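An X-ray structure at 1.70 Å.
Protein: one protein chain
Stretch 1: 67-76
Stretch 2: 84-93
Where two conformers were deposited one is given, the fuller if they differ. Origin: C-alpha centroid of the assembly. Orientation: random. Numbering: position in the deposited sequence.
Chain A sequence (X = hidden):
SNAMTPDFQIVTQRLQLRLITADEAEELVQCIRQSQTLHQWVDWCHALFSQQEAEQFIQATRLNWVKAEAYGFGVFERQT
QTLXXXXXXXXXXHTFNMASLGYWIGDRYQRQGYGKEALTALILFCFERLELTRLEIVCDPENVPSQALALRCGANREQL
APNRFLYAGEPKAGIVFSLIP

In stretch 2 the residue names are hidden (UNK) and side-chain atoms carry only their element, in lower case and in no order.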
# COMPACT_ATOMS: atom_id res chain seq x y z
N LYS A 67 -2.14 12.68 12.70
CA LYS A 67 -3.26 12.26 11.81
C LYS A 67 -3.28 10.72 11.70
O LYS A 67 -4.16 10.15 11.03
CB LYS A 67 -3.11 12.85 10.39
CG LYS A 67 -3.58 14.29 10.19
CD LYS A 67 -2.91 14.88 8.96
CE LYS A 67 -3.81 14.92 7.75
NZ LYS A 67 -3.03 15.40 6.55
N ALA A 68 -2.30 10.06 12.31
CA ALA A 68 -2.13 8.59 12.26
C ALA A 68 -1.89 8.01 10.86
O ALA A 68 -2.17 6.83 10.62
CB ALA A 68 -3.26 7.83 13.00
N GLU A 69 -1.35 8.83 9.96
CA GLU A 69 -1.09 8.42 8.57
C GLU A 69 0.30 7.81 8.39
O GLU A 69 0.53 7.02 7.47
CB GLU A 69 -1.28 9.59 7.61
CG GLU A 69 -2.75 10.00 7.47
CD GLU A 69 -2.97 11.06 6.41
OE1 GLU A 69 -4.14 11.43 6.19
OE2 GLU A 69 -1.99 11.56 5.80
N ALA A 70 1.24 8.22 9.23
CA ALA A 70 2.63 7.81 9.10
C ALA A 70 3.30 8.12 10.41
O ALA A 70 2.89 9.07 11.08
CB ALA A 70 3.31 8.58 7.95
N TYR A 71 4.34 7.39 10.75
CA TYR A 71 4.99 7.59 12.00
C TYR A 71 6.47 7.68 11.64
O TYR A 71 7.09 6.66 11.36
CB TYR A 71 4.70 6.44 12.97
CG TYR A 71 3.26 6.46 13.45
CD1 TYR A 71 2.83 7.44 14.37
CD2 TYR A 71 2.35 5.52 13.00
CE1 TYR A 71 1.50 7.48 14.80
CE2 TYR A 71 0.99 5.57 13.43
CZ TYR A 71 0.60 6.54 14.36
OH TYR A 71 -0.70 6.61 14.81
N GLY A 72 6.98 8.91 11.54
CA GLY A 72 8.43 9.07 11.23
C GLY A 72 9.13 9.35 12.53
O GLY A 72 8.94 10.43 13.08
N PHE A 73 9.88 8.36 13.02
CA PHE A 73 10.60 8.44 14.27
C PHE A 73 12.02 8.92 14.05
O PHE A 73 12.80 8.30 13.29
CB PHE A 73 10.73 7.06 14.93
CG PHE A 73 9.42 6.42 15.31
CD1 PHE A 73 8.69 5.68 14.38
CD2 PHE A 73 8.97 6.49 16.65
CE1 PHE A 73 7.50 5.04 14.74
CE2 PHE A 73 7.77 5.85 17.00
CZ PHE A 73 7.05 5.14 16.06
N GLY A 74 12.39 9.99 14.73
CA GLY A 74 13.82 10.27 14.88
C GLY A 74 14.44 9.19 15.77
O GLY A 74 13.83 8.72 16.76
N VAL A 75 15.65 8.81 15.44
CA VAL A 75 16.37 7.83 16.28
C VAL A 75 17.46 8.58 17.03
O VAL A 75 18.39 9.10 16.41
CB VAL A 75 16.98 6.69 15.41
CG1 VAL A 75 17.78 5.65 16.29
CG2 VAL A 75 15.87 5.96 14.60
N PHE A 76 17.31 8.64 18.37
CA PHE A 76 18.25 9.35 19.22
C PHE A 76 19.03 8.40 20.12
O PHE A 76 18.47 7.51 20.74
CB PHE A 76 17.51 10.35 20.10
CG PHE A 76 16.81 11.43 19.35
CD1 PHE A 76 15.51 11.24 18.87
CD2 PHE A 76 17.44 12.67 19.14
CE1 PHE A 76 14.85 12.27 18.19
CE2 PHE A 76 16.77 13.70 18.44
CZ PHE A 76 15.48 13.51 17.97
N UNK A 84 20.66 10.12 15.20
CA UNK A 84 21.51 9.25 14.34
C UNK A 84 20.86 8.84 13.03
O UNK A 84 21.51 8.27 12.13
c UNK A 84 20.87 6.98 15.30
c UNK A 84 22.67 8.31 16.39
c UNK A 84 22.00 7.95 15.08
N UNK A 85 19.57 9.16 12.90
CA UNK A 85 18.82 8.74 11.72
C UNK A 85 17.33 8.72 11.98
O UNK A 85 16.84 9.34 12.95
N UNK A 86 16.60 8.03 11.09
CA UNK A 86 15.14 7.93 11.24
C UNK A 86 14.70 6.55 10.78
O UNK A 86 15.33 5.93 9.89
c UNK A 86 14.67 10.42 10.96
se UNK A 86 13.53 11.68 9.96
c UNK A 86 14.45 9.01 10.41
c UNK A 86 11.91 11.38 11.03
N UNK A 87 13.64 6.05 11.40
CA UNK A 87 12.93 4.88 10.91
C UNK A 87 11.47 5.28 10.85
O UNK A 87 10.99 6.04 11.71
c UNK A 87 12.64 3.86 13.28
c UNK A 87 13.15 3.62 11.81
c UNK A 87 14.64 3.13 11.75
N UNK A 88 10.78 4.82 9.82
CA UNK A 88 9.39 5.27 9.65
C UNK A 88 8.46 4.20 9.20
O UNK A 88 8.84 3.36 8.37
c UNK A 88 9.34 6.42 8.66
N UNK A 89 7.20 4.29 9.66
CA UNK A 89 6.11 3.63 8.93
C UNK A 89 5.61 4.69 7.94
O UNK A 89 5.07 5.74 8.34
c UNK A 89 4.45 2.12 12.13
c UNK A 89 5.40 2.26 10.95
c UNK A 89 3.85 2.48 9.01
c UNK A 89 4.93 3.21 9.84
N UNK A 90 5.85 4.43 6.66
CA UNK A 90 5.50 5.41 5.66
C UNK A 90 4.04 5.38 5.31
O UNK A 90 3.48 6.44 5.06
c UNK A 90 6.28 5.16 4.37
o UNK A 90 8.10 6.42 5.16
c UNK A 90 7.71 5.47 4.49
n UNK A 90 8.54 4.69 3.78
N UNK A 91 3.45 4.19 5.20
CA UNK A 91 2.04 4.00 4.78
C UNK A 91 1.47 2.71 5.34
O UNK A 91 2.11 1.65 5.24
c UNK A 91 1.94 3.94 3.24
c UNK A 91 -0.36 4.64 2.30
c UNK A 91 0.58 3.47 2.67
o UNK A 91 -1.60 4.55 2.51
o UNK A 91 0.19 5.62 1.75
N UNK A 92 0.25 2.79 5.87
CA UNK A 92 -0.48 1.59 6.27
C UNK A 92 -1.32 1.10 5.08
O UNK A 92 -1.90 1.91 4.38
c UNK A 92 0.75 2.61 11.13
c UNK A 92 -0.16 1.08 9.47
c UNK A 92 -0.41 3.45 9.18
c UNK A 92 -0.64 2.15 8.74
c UNK A 92 -1.40 1.89 7.45
c UNK A 92 0.31 3.68 10.40
c UNK A 92 0.55 1.31 10.70
N UNK A 93 -1.41 -0.19 4.90
CA UNK A 93 -2.29 -0.66 3.85
C UNK A 93 -3.25 -1.61 4.54
O UNK A 93 -3.04 -2.81 4.61
c UNK A 93 1.77 1.33 1.39
c UNK A 93 0.99 -0.71 2.39
c UNK A 93 0.46 1.73 1.20
o UNK A 93 2.80 2.12 0.97
c UNK A 93 -0.33 -0.33 2.24
c UNK A 93 -1.46 -1.25 2.69
c UNK A 93 2.05 0.11 1.99
c UNK A 93 -0.59 0.90 1.63
O HOH W 1 -1.26 5.35 5.95
O HOH W 2 1.46 8.44 4.84

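Position 84 carries three side-chain carbons, one bearing the other two, a fork directly on the backbone. One fork tip lies 3.5 Å from Val-75 CG1, and the backbone N of 84 donates to Val-75 O at 2.8 Å, nearly straight at 177°. A beta-branched, all-carbon residue is Val-84; its near tip is CG2.

Position 85 has no side-chain atoms. Its phi/psi of 158/-163 would jam a CB against the carbonyl O of the residue before, so the backbone itself calls for Gly-85. Its O accepts from Val-75 N at 2.8 Å.

Position 86 has an unbranched chain of two carbons, a selenium and a last carbon: selenomethionine, Met-86. The side chain leaves on the face of Gly-72 and Gly-74, and its end lies over Gly-72, CE 3.7 Å from Gly-72 O. A CB on Gly-72 would sit 3.5 Å from that CE. The backbone adds a CA-H...O contact, Met-86 CA to Phe-73 O at 3.1 Å.

Position 87 again shows one carbon carrying two. It is Val-87, on the opposite face, with CG2 4.1 Å from both Phe-73 CB and Val-75 CG2. Its backbone pairs with Phe-73 in both directions: Phe-73 N to Val-87 O, 2.9 Å, and Val-87 N to Phe-73 O, 3.1 Å.

Position 88 has a single carbon, CB, 3.8 Å from Gly-72 CA: Ala-88, a small residue across from glycine where the CA atoms come within 4.2 Å.

Position 89 has four carbons, forked at the first, with one arm two carbons long. This is Ile-89; CD1 of the long arm reaches 4.1 Å from Tyr-71 CD2. Tyr-71 N to Ile-89 O (3.0 Å) and Ile-89 N to Tyr-71 O (2.9 Å) close another pair.

Position 90 has two carbons, the second carrying O and N: Asn-90. It points away, its ND2 bonded elsewhere in the structure.

Position 91 has three carbons, the third carrying two oxygens: Glu-91, also pointing away.

Position 92 has one carbon and a six-carbon ring, without oxygen: Phe-92. It points toward stretch 1, and CE1 meets Tyr-71 CE2 edge to edge at 3.6 Å. A water links Glu-69 O (2.9 Å) to Phe-92 N (3.0 Å).

Position 93 adds an oxygen to such a ring: Tyr-93, out of reach.

The contact works by alternation. Antiparallel backbone bonds fix the register, Tyr-71, Phe-73 and Val-75 share one face with Val-87 and Ile-89, and on the other face the bare Gly-72 makes room for the end of Met-86, Ala-88 adds a small side chain beside it, and a CB on Gly-74 would run into Phe-76 CE1 (2.9 Å) of its own strand.

Stretch 2 (84-93) VGMVAINEFY
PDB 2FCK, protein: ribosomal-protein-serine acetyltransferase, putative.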